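Local coordinates for protein sialidase B (Streptococcus pneumoniae TIGR4, PDB 4XJZ) that cleaves terminal sialic acid residues from oligosaccharides, glycoproteins and glycolipids, acting as an exo-alpha-sialidase of glycosyl hydrolase family 33, at residues 9-14 with 164-169; 210-215 with 291-296; 304-309 with 419-424; 298-303 with 423-428. The protein carries 1 engineered substitution. All coordinates share one frame; numbering follows the deposited sequence.

Contact 1: residues 9-14 with 164-169; sequences SYQLNN and KGSIDE
Ser9 starts the pairing with a bulge: it and Tyr10 both face Ile167, which fits a G1 beta bulge. Ser9 N bonds to Asp168 O at 3.0 Å, and its positive phi of 49° suits the first position of such a bulge. Tyr10 then exchanges two backbone hydrogen bonds with Ile167. Its ring presents an edge to the Ile167 carbonyl, with Tyr10 CD1 3.7 Å from Ile167 O. Gln11 turns to the face that also bears Ser166; a bend at chi2 (-63°) folds the amide back, leaving Gln11 NE2 3.7 Å from Ser166 CB. On the other face, Leu12 CD1 meets Ile167 CD1 obliquely at 3.9 Å, next to Leu150 and Ile17 from the facing sheet. Leu12 is also bonded twice to the backbone of Gly165, with Leu12 N 2.8 Å from Gly165 O. The approach of Asn13 to Lys164 is modelled too short to trust, in one of two Asn13 conformers. Asn14 OD1 accepts a hydrogen bond from Asn44 ND2. So this antiparallel pair in the concanavalin-like N-terminal domain is held by five backbone bonds, with an apolar inner face of Tyr10, Leu12 and Ile167 and a polar outer one.

Contact 2: residues 210-215 with 291-296; sequences TLYTLS and SIVEDK. With DMS (dimethyl sulfoxide), chain D.
Glu294 and Ser215 meet through a short hydrogen bond: Ser215 N donates to Glu294 OE1 at 2.8 Å, reaching the carboxylate oxygen on its syn side. The glutamate chain is extended, with CG anti to the backbone N (chi1 -171°), and reaches across to the loop that follows strand 212-213. OE1 has further, weaker company in Ser215 OG, whose proton is not settled, and in a water that also donates to Thr213 O. The other oxygen, Glu294 OE2, takes a second water at 2.6 Å, which is also hydrogen-bonded to Ser215 OG. Tyr212 OH accepts a straight but weak bond from Glu294 N at 3.3 Å. The same ring has Val293 CA over one face, 4.1 Å from its centroid in a CH-pi contact, and the dimethyl sulfoxide sulfur over the centre of the opposite face. Thr213 N donates to the dimethyl sulfoxide oxygen at 3.0 Å. Thr210 OG1 lies against Ile292 CD1 but finds its hydrogen bond with Ser222. Two neighbouring propeller sheets are thus joined by side chains bonding to backbone N-H groups, by water and by packing, with no backbone-to-backbone bond between the segments; the donors around the carboxylate would be expected to stabilise its negative charge.

Contact 3: residues 304-309 with 419-424; sequences LADVMP and NYIAMT
Val307 and Ala422 pack very closely: Val307 CG2 is 3.4 Å from Ala422 CB, tighter than ordinary van der Waals contact. The valine stands with CG1 anti to the backbone N (chi1 -162°), which turns CG2 along the sheet, where it meets the alanine methyl. Tyr420 lies on this same face and swings its ring toward the end of the neighbouring strand. Pro309 CG meets the ring edge in plane, 3.8 Å from Tyr420 CE2, and Val307 O sits at the edge too. The hydroxyl goes on to Thr416 O, while Phe407 packs edge-to-face with the ring.

The opposite face carries Leu304, Asp306, Ile421 and Met423. Leu304 splits its two methyls between neighbours: Leu304 CD1 is 3.8 Å from Met423 CB, and Leu304 CD2 lies 4.2 Å from Ile421 CG2. Met423 is extended beyond CG (chi2 -175°), so its sulfur end runs away from this strand. Asp306 OD1 brushes Ile421 CG1 at 4.0 Å, but its real partner is Leu452 N, which donates to it. Near the strand end, Met308 is bent so that its SD and CE lie alongside Asn419 CB, while the asparagine amide is bound by Asn448 and Gly449.

Four backbone bonds tie the strands in antiparallel register, among them a nearly straight one from Ala422 N to Ala305 O at 2.9 Å. Every touching residue is buried, and Asp306 OD1, the Asn419 amide and the Tyr420 hydroxyl find their hydrogen bonds outside the two segments. The backbone ladder holds the strands, while across it the side chains meet mainly by apolar packing.

Contact 4: residues 298-303 with 423-428; sequences SGKTIL and MTTSQN
The polar ends of Lys300 and Thr425 are bridged by a water: it accepts from Lys300 NZ at 3.0 Å and is hydrogen-bonded to Thr425 OG1. The lysine chain reaches past the threonine, its CD 4.0 Å from Thr425 OG1, and a bend at the last torsion (chi4 -58°) brings the ammonium group round beside Gln427 CB. Just before it, Ser298 OG takes the Lys300 backbone N-H at 3.1 Å, an ST turn that shapes the approach to the strand; Ser298 is also bonded to Asp295.

From Thr301 onward the backbones pair as antiparallel strands. Thr301 and Ser426 exchange two hydrogen bonds, as do Leu303 and Thr424, the shortest being Thr424 N to Leu303 O at 2.8 Å. Between these pairs Ile302 lies next to Thr425, with Ile302 CG1 4.1 Å from Thr425 CG2. The other branch turns along the sheet, where Ile302 CG2 meets Met423 CG at 4.0 Å. On the reverse face Thr424 keeps its methyl for Leu303, Thr424 CG2 to Leu303 CB at 3.9 Å, while its OG1 is hydrogen-bonded to Glu434 O.

Ser426 leads into the turn of the second BNR repeat: its OG binds Ser432 O and Gly430 N, and Asn428 ND2 reaches Ser432 OG, as in the Asp-box loops of sialidases, here with asparagine at the usual aspartate position. The chemistry therefore changes along the contact, from apolar packing at Ile302 and Leu303 to a hydrated charged end at Lys300, with the buried hydroxyls of Thr424 and Ser426 satisfied by the Asp-box loop itself.

Contacts 3 and 4 are successive parts of one pairing, strand 301-308 against strand 420-426, with centres 15 Å apart. Contact 2 brings in the next strand of that sheet, 286-294, whose Val293 O lies 2.8 Å from Ile302 N of contact 4; their centres are 9 Å apart. Segment 210-215, from the neighbouring sheet, packs against the Ile292 and Glu294 side of strand 286-294. Between side chains, Thr210 of contact 2 is about 8 Å from Tyr615, the probable nucleophile; in contact 3, Met308 is about 8 Å from Asp232, the probable proton acceptor, and Asp306 about 8 Å from the predicted active-site Glu503. Contact 1 stands apart in the N-terminal domain, its centre 44 Å from that of contact 2.

Contact 1: residues 9-14 with 164-169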
# COMPACT_ATOMS: atom_id res chain seq x y z
N SER A 9 9.89 13.74 30.65
CA SER A 9 9.38 12.69 31.53
C SER A 9 8.10 13.10 32.24
O SER A 9 8.00 13.01 33.46
CB SER A 9 10.45 12.25 32.54
OG SER A 9 10.81 13.30 33.41
N TYR A 10 7.13 13.55 31.46
CA TYR A 10 5.81 13.84 32.00
C TYR A 10 4.92 12.61 31.84
O TYR A 10 4.80 12.06 30.74
CB TYR A 10 5.16 15.01 31.27
CG TYR A 10 5.88 16.34 31.40
CD1 TYR A 10 6.64 16.83 30.35
CD2 TYR A 10 5.79 17.09 32.56
CE1 TYR A 10 7.30 18.05 30.45
CE2 TYR A 10 6.44 18.31 32.67
CZ TYR A 10 7.19 18.78 31.62
OH TYR A 10 7.85 19.98 31.71
N GLN A 11 4.30 12.18 32.94
CA GLN A 11 3.35 11.08 32.87
C GLN A 11 1.94 11.66 32.77
O GLN A 11 1.54 12.45 33.62
CB GLN A 11 3.46 10.17 34.09
CG GLN A 11 4.72 9.31 34.08
CD GLN A 11 4.76 8.34 32.91
OE1 GLN A 11 3.74 7.74 32.55
NE2 GLN A 11 5.92 8.20 32.30
N LEU A 12 1.21 11.27 31.73
CA LEU A 12 -0.17 11.70 31.57
C LEU A 12 -1.10 10.57 31.97
O LEU A 12 -1.30 9.61 31.22
CB LEU A 12 -0.43 12.14 30.12
CG LEU A 12 0.59 13.10 29.48
CD1 LEU A 12 0.21 13.40 28.04
CD2 LEU A 12 0.71 14.39 30.28
N ASN A 13 -1.66 10.66 33.17
CA ASN A 13 -2.59 9.65 33.66
C ASN A 13 -3.97 10.24 33.93
O ASN A 13 -4.40 10.31 35.08
CB ASN A 13 -2.05 9.01 34.95
CG ASN A 13 -0.70 8.35 34.77
OD1 ASN A 13 -0.59 7.34 34.07
ND2 ASN A 13 0.32 8.89 35.42
N ASN A 14 -4.65 10.67 32.87
CA ASN A 14 -5.96 11.29 32.99
C ASN A 14 -5.97 12.43 33.99
O ASN A 14 -6.91 12.61 34.76
CB ASN A 14 -7.02 10.23 33.33
CG ASN A 14 -7.27 9.28 32.18
OD1 ASN A 14 -7.46 9.71 31.04
ND2 ASN A 14 -7.25 7.99 32.47
N LYS A 164 -4.18 9.66 28.27
CA LYS A 164 -3.35 8.64 28.89
C LYS A 164 -2.14 8.45 27.99
O LYS A 164 -2.29 8.16 26.81
CB LYS A 164 -4.11 7.32 29.02
CG LYS A 164 -3.29 6.19 29.64
CD LYS A 164 -3.10 6.38 31.15
CE LYS A 164 -1.98 5.49 31.69
NZ LYS A 164 -1.88 5.55 33.18
N GLY A 165 -0.94 8.61 28.54
CA GLY A 165 0.28 8.46 27.77
C GLY A 165 1.45 9.08 28.50
O GLY A 165 1.38 9.30 29.71
N SER A 166 2.53 9.37 27.79
CA SER A 166 3.65 10.06 28.40
C SER A 166 4.30 10.97 27.39
O SER A 166 4.34 10.65 26.20
CB SER A 166 4.66 9.06 28.97
OG SER A 166 5.24 8.28 27.94
N ILE A 167 4.77 12.12 27.85
CA ILE A 167 5.57 12.99 27.00
C ILE A 167 7.00 12.99 27.51
O ILE A 167 7.31 13.66 28.50
CB ILE A 167 5.00 14.42 26.95
CG1 ILE A 167 3.63 14.42 26.26
CG2 ILE A 167 5.97 15.36 26.24
CD1 ILE A 167 2.90 15.74 26.36
N ASP A 168 7.85 12.21 26.86
CA ASP A 168 9.22 12.05 27.31
C ASP A 168 10.05 13.31 27.09
O ASP A 168 10.97 13.60 27.86
CB ASP A 168 9.87 10.85 26.61
CG ASP A 168 9.16 9.55 26.92
OD1 ASP A 168 8.73 9.38 28.08
OD2 ASP A 168 9.01 8.72 26.00
N GLU A 169 9.73 14.05 26.04
CA GLU A 169 10.43 15.29 25.71
C GLU A 169 9.48 16.24 25.00
O GLU A 169 8.75 15.83 24.09
CB GLU A 169 11.62 15.02 24.78
CG GLU A 169 12.72 14.15 25.36
CD GLU A 169 13.75 13.73 24.33
OE1 GLU A 169 14.08 14.55 23.44
OE2 GLU A 169 14.24 12.58 24.40

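Contact 2: residues 210-215 with 291-296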
# COMPACT_ATOMS: atom_id res chain seq x y z
N THR A 210 4.82 -6.63 -1.52
CA THR A 210 5.24 -8.02 -1.60
C THR A 210 6.66 -8.11 -1.07
O THR A 210 7.40 -7.12 -1.08
CB THR A 210 5.23 -8.58 -3.03
OG1 THR A 210 6.38 -8.10 -3.74
CG2 THR A 210 3.98 -8.18 -3.80
N LEU A 211 7.04 -9.31 -0.64
CA LEU A 211 8.42 -9.60 -0.25
C LEU A 211 8.79 -11.01 -0.64
O LEU A 211 7.97 -11.91 -0.56
CB LEU A 211 8.60 -9.48 1.27
CG LEU A 211 8.61 -8.11 1.96
CD1 LEU A 211 8.56 -8.28 3.46
CD2 LEU A 211 9.86 -7.30 1.53
N TYR A 212 10.04 -11.24 -1.00
CA TYR A 212 10.47 -12.58 -1.35
C TYR A 212 11.97 -12.65 -1.15
O TYR A 212 12.70 -11.79 -1.65
CB TYR A 212 10.12 -12.87 -2.81
CG TYR A 212 10.20 -14.31 -3.24
CD1 TYR A 212 9.06 -15.07 -3.43
CD2 TYR A 212 11.43 -14.91 -3.50
CE1 TYR A 212 9.14 -16.39 -3.84
CE2 TYR A 212 11.51 -16.22 -3.92
CZ TYR A 212 10.36 -16.95 -4.09
OH TYR A 212 10.45 -18.27 -4.52
N THR A 213 12.42 -13.66 -0.42
CA THR A 213 13.87 -13.84 -0.21
C THR A 213 14.44 -14.74 -1.30
O THR A 213 14.05 -15.90 -1.43
CB THR A 213 14.15 -14.47 1.17
OG1 THR A 213 13.63 -13.62 2.21
CG2 THR A 213 15.64 -14.64 1.40
N LEU A 214 15.39 -14.19 -2.06
CA LEU A 214 16.02 -14.92 -3.17
C LEU A 214 17.13 -15.83 -2.63
O LEU A 214 17.61 -15.64 -1.51
CB LEU A 214 16.60 -13.95 -4.19
CG LEU A 214 15.63 -12.90 -4.76
CD1 LEU A 214 16.33 -11.98 -5.76
CD2 LEU A 214 14.43 -13.58 -5.42
N SER A 215 17.51 -16.81 -3.44
CA SER A 215 18.49 -17.81 -3.02
C SER A 215 19.85 -17.20 -2.71
O SER A 215 20.61 -17.76 -1.91
CB SER A 215 18.64 -18.91 -4.06
OG SER A 215 19.13 -18.42 -5.28
N SER A 291 3.05 -10.10 -8.04
CA SER A 291 3.47 -11.30 -7.31
C SER A 291 4.81 -11.75 -7.88
O SER A 291 5.05 -11.63 -9.08
CB SER A 291 2.44 -12.42 -7.46
OG SER A 291 2.71 -13.47 -6.54
N ILE A 292 5.68 -12.26 -7.01
CA ILE A 292 7.04 -12.62 -7.41
C ILE A 292 7.41 -14.05 -7.04
O ILE A 292 6.95 -14.59 -6.03
CB ILE A 292 8.06 -11.61 -6.85
CG1 ILE A 292 7.93 -11.45 -5.34
CG2 ILE A 292 7.87 -10.25 -7.47
CD1 ILE A 292 8.77 -10.25 -4.82
N VAL A 293 8.25 -14.67 -7.86
CA VAL A 293 8.80 -15.98 -7.50
C VAL A 293 10.20 -16.06 -8.09
O VAL A 293 10.53 -15.32 -9.02
CB VAL A 293 7.91 -17.12 -8.03
CG1 VAL A 293 8.12 -17.32 -9.53
CG2 VAL A 293 8.18 -18.42 -7.26
N GLU A 294 11.04 -16.93 -7.53
CA GLU A 294 12.35 -17.19 -8.13
C GLU A 294 12.40 -18.59 -8.73
O GLU A 294 11.93 -19.57 -8.12
CB GLU A 294 13.48 -17.02 -7.11
CG GLU A 294 14.87 -17.06 -7.77
CD GLU A 294 16.00 -16.75 -6.81
OE1 GLU A 294 16.00 -17.34 -5.71
OE2 GLU A 294 16.85 -15.89 -7.14
N ASP A 295 12.93 -18.68 -9.95
CA ASP A 295 13.03 -19.95 -10.67
C ASP A 295 14.41 -20.58 -10.50
O ASP A 295 15.41 -19.96 -10.83
CB ASP A 295 12.77 -19.73 -12.15
CG ASP A 295 12.88 -21.00 -12.96
OD1 ASP A 295 12.29 -22.02 -12.55
OD2 ASP A 295 13.57 -20.98 -13.99
N LYS A 296 14.46 -21.82 -10.02
CA LYS A 296 15.75 -22.49 -9.81
C LYS A 296 16.44 -22.89 -11.11
O LYS A 296 17.66 -22.77 -11.22
CB LYS A 296 15.59 -23.72 -8.92
CG LYS A 296 15.48 -23.40 -7.44
CD LYS A 296 15.10 -24.63 -6.65
CE LYS A 296 13.75 -25.16 -7.10
NZ LYS A 296 13.31 -26.30 -6.27
S DMS D . 10.54 -16.99 -0.46
O DMS D . 10.72 -15.93 0.59
C1 DMS D . 11.91 -18.16 -0.34
C2 DMS D . 9.24 -18.13 0.08
O HOH W 1 14.58 -18.39 -2.85
O HOH W 2 19.22 -15.47 -6.17

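Contact 3: residues 304-309 with 419-424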
# COMPACT_ATOMS: atom_id res chain seq x y z
N LEU A 304 4.70 -11.30 -11.89
CA LEU A 304 3.45 -11.17 -12.62
C LEU A 304 2.65 -9.99 -12.05
O LEU A 304 2.83 -9.62 -10.89
CB LEU A 304 2.62 -12.45 -12.51
CG LEU A 304 2.85 -13.58 -13.52
CD1 LEU A 304 4.28 -14.04 -13.55
CD2 LEU A 304 1.94 -14.77 -13.21
N ALA A 305 1.76 -9.43 -12.86
CA ALA A 305 0.82 -8.41 -12.37
C ALA A 305 -0.39 -8.35 -13.27
O ALA A 305 -0.32 -8.75 -14.42
CB ALA A 305 1.50 -7.04 -12.33
N ASP A 306 -1.51 -7.82 -12.77
CA ASP A 306 -2.63 -7.53 -13.67
C ASP A 306 -2.31 -6.32 -14.56
O ASP A 306 -1.59 -5.40 -14.13
CB ASP A 306 -3.92 -7.18 -12.90
CG ASP A 306 -4.37 -8.27 -11.95
OD1 ASP A 306 -4.02 -9.46 -12.12
OD2 ASP A 306 -5.11 -7.92 -11.01
N VAL A 307 -2.85 -6.32 -15.77
CA VAL A 307 -2.71 -5.18 -16.69
C VAL A 307 -4.08 -4.67 -17.09
O VAL A 307 -4.95 -5.44 -17.52
CB VAL A 307 -1.98 -5.56 -17.98
CG1 VAL A 307 -1.46 -4.31 -18.68
CG2 VAL A 307 -0.86 -6.49 -17.68
N MET A 308 -4.24 -3.36 -16.97
CA MET A 308 -5.49 -2.69 -17.32
C MET A 308 -5.26 -1.69 -18.45
O MET A 308 -4.41 -0.80 -18.34
CB MET A 308 -6.00 -1.93 -16.11
CG MET A 308 -6.29 -2.80 -14.90
SD MET A 308 -7.73 -3.84 -15.17
CE MET A 308 -7.81 -4.71 -13.61
N PRO A 309 -6.01 -1.83 -19.55
CA PRO A 309 -5.92 -0.84 -20.63
C PRO A 309 -6.49 0.50 -20.16
O PRO A 309 -7.09 0.57 -19.08
CB PRO A 309 -6.81 -1.43 -21.74
CG PRO A 309 -7.06 -2.86 -21.35
CD PRO A 309 -6.95 -2.92 -19.87
N ASN A 419 -9.38 -6.99 -18.33
CA ASN A 419 -8.15 -7.20 -17.55
C ASN A 419 -7.33 -8.34 -18.12
O ASN A 419 -7.89 -9.31 -18.63
CB ASN A 419 -8.47 -7.49 -16.09
CG ASN A 419 -9.41 -8.67 -15.92
OD1 ASN A 419 -10.58 -8.61 -16.31
ND2 ASN A 419 -8.90 -9.75 -15.35
N TYR A 420 -6.00 -8.20 -18.02
CA TYR A 420 -5.06 -9.22 -18.48
C TYR A 420 -4.08 -9.54 -17.35
O TYR A 420 -4.05 -8.85 -16.34
CB TYR A 420 -4.26 -8.71 -19.68
CG TYR A 420 -5.12 -8.27 -20.84
CD1 TYR A 420 -5.36 -9.11 -21.92
CD2 TYR A 420 -5.69 -6.99 -20.86
CE1 TYR A 420 -6.16 -8.71 -22.98
CE2 TYR A 420 -6.49 -6.58 -21.91
CZ TYR A 420 -6.72 -7.44 -22.97
OH TYR A 420 -7.51 -7.04 -24.02
N ILE A 421 -3.29 -10.60 -17.52
CA ILE A 421 -2.16 -10.82 -16.61
C ILE A 421 -0.90 -10.75 -17.46
O ILE A 421 -0.87 -11.29 -18.57
CB ILE A 421 -2.22 -12.17 -15.88
CG1 ILE A 421 -3.42 -12.24 -14.94
CG2 ILE A 421 -0.97 -12.39 -15.03
CD1 ILE A 421 -3.59 -13.60 -14.26
N ALA A 422 0.12 -10.06 -16.96
CA ALA A 422 1.41 -10.00 -17.64
C ALA A 422 2.51 -10.58 -16.77
O ALA A 422 2.40 -10.65 -15.54
CB ALA A 422 1.75 -8.58 -17.98
N MET A 423 3.59 -10.97 -17.43
CA MET A 423 4.78 -11.50 -16.77
C MET A 423 6.02 -10.75 -17.23
O MET A 423 6.13 -10.41 -18.41
CB MET A 423 4.92 -12.98 -17.12
CG MET A 423 6.25 -13.61 -16.80
SD MET A 423 6.21 -15.30 -17.43
CE MET A 423 7.94 -15.54 -17.82
N THR A 424 6.94 -10.48 -16.31
CA THR A 424 8.27 -10.01 -16.70
C THR A 424 9.29 -10.83 -15.93
O THR A 424 8.95 -11.53 -14.97
CB THR A 424 8.48 -8.50 -16.44
OG1 THR A 424 9.82 -8.14 -16.83
CG2 THR A 424 8.29 -8.15 -14.98

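Contact 4: residues 298-303 with 423-428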
# COMPACT_ATOMS: atom_id res chain seq x y z
N SER A 298 16.37 -21.59 -14.34
CA SER A 298 17.00 -20.51 -15.09
C SER A 298 17.73 -19.53 -14.18
O SER A 298 18.61 -18.79 -14.64
CB SER A 298 15.94 -19.74 -15.88
OG SER A 298 15.07 -19.07 -14.99
N GLY A 299 17.37 -19.53 -12.90
CA GLY A 299 17.89 -18.55 -11.96
C GLY A 299 17.21 -17.20 -12.04
O GLY A 299 17.56 -16.29 -11.29
N LYS A 300 16.25 -17.06 -12.96
CA LYS A 300 15.54 -15.80 -13.15
C LYS A 300 14.55 -15.53 -12.03
O LYS A 300 14.00 -16.45 -11.41
CB LYS A 300 14.76 -15.82 -14.47
CG LYS A 300 15.60 -15.86 -15.75
CD LYS A 300 14.67 -15.79 -16.97
CE LYS A 300 15.45 -15.78 -18.27
NZ LYS A 300 16.42 -14.65 -18.34
N THR A 301 14.30 -14.25 -11.79
CA THR A 301 13.20 -13.83 -10.93
C THR A 301 12.03 -13.53 -11.87
O THR A 301 12.22 -12.95 -12.95
CB THR A 301 13.58 -12.59 -10.08
OG1 THR A 301 14.74 -12.90 -9.28
CG2 THR A 301 12.44 -12.19 -9.16
N ILE A 302 10.84 -13.98 -11.49
CA ILE A 302 9.64 -13.81 -12.31
C ILE A 302 8.62 -12.97 -11.55
O ILE A 302 8.34 -13.21 -10.38
CB ILE A 302 9.05 -15.18 -12.68
CG1 ILE A 302 10.04 -15.95 -13.56
CG2 ILE A 302 7.74 -15.02 -13.41
CD1 ILE A 302 9.70 -17.41 -13.73
N LEU A 303 8.11 -11.94 -12.22
CA LEU A 303 7.10 -11.08 -11.61
C LEU A 303 5.87 -11.05 -12.49
O LEU A 303 5.96 -10.79 -13.69
CB LEU A 303 7.66 -9.66 -11.42
CG LEU A 303 6.74 -8.65 -10.70
CD1 LEU A 303 7.62 -7.68 -9.92
CD2 LEU A 303 5.87 -7.89 -11.68
N MET A 423 3.59 -10.97 -17.43
CA MET A 423 4.78 -11.50 -16.77
C MET A 423 6.02 -10.75 -17.23
O MET A 423 6.13 -10.41 -18.41
CB MET A 423 4.92 -12.98 -17.12
CG MET A 423 6.25 -13.61 -16.80
SD MET A 423 6.21 -15.30 -17.43
CE MET A 423 7.94 -15.54 -17.82
N THR A 424 6.94 -10.48 -16.31
CA THR A 424 8.27 -10.01 -16.70
C THR A 424 9.29 -10.83 -15.93
O THR A 424 8.95 -11.53 -14.97
CB THR A 424 8.48 -8.50 -16.44
OG1 THR A 424 9.82 -8.14 -16.83
CG2 THR A 424 8.29 -8.15 -14.98
N THR A 425 10.54 -10.79 -16.39
CA THR A 425 11.60 -11.52 -15.71
C THR A 425 12.81 -10.63 -15.48
O THR A 425 13.00 -9.62 -16.17
CB THR A 425 12.03 -12.78 -16.49
OG1 THR A 425 12.68 -12.37 -17.70
CG2 THR A 425 10.83 -13.64 -16.84
N SER A 426 13.63 -11.00 -14.51
CA SER A 426 14.89 -10.33 -14.27
C SER A 426 15.98 -11.38 -14.22
O SER A 426 15.84 -12.41 -13.55
CB SER A 426 14.86 -9.58 -12.94
OG SER A 426 16.14 -9.00 -12.69
N GLN A 427 17.09 -11.10 -14.90
CA GLN A 427 18.23 -12.02 -14.89
C GLN A 427 19.34 -11.54 -13.96
O GLN A 427 20.42 -12.14 -13.89
CB GLN A 427 18.77 -12.17 -16.30
CG GLN A 427 19.37 -10.90 -16.86
CD GLN A 427 19.90 -11.09 -18.27
OE1 GLN A 427 19.23 -11.68 -19.12
NE2 GLN A 427 21.12 -10.62 -18.51
N ASN A 428 19.08 -10.44 -13.25
CA ASN A 428 20.06 -9.87 -12.35
C ASN A 428 19.42 -9.56 -10.99
O ASN A 428 19.77 -8.58 -10.33
CB ASN A 428 20.69 -8.62 -12.96
CG ASN A 428 19.66 -7.67 -13.49
OD1 ASN A 428 18.53 -7.67 -13.02
ND2 ASN A 428 20.04 -6.84 -14.45
O HOH W 3 17.60 -12.87 -11.60
O HOH W 4 15.14 -12.03 -17.69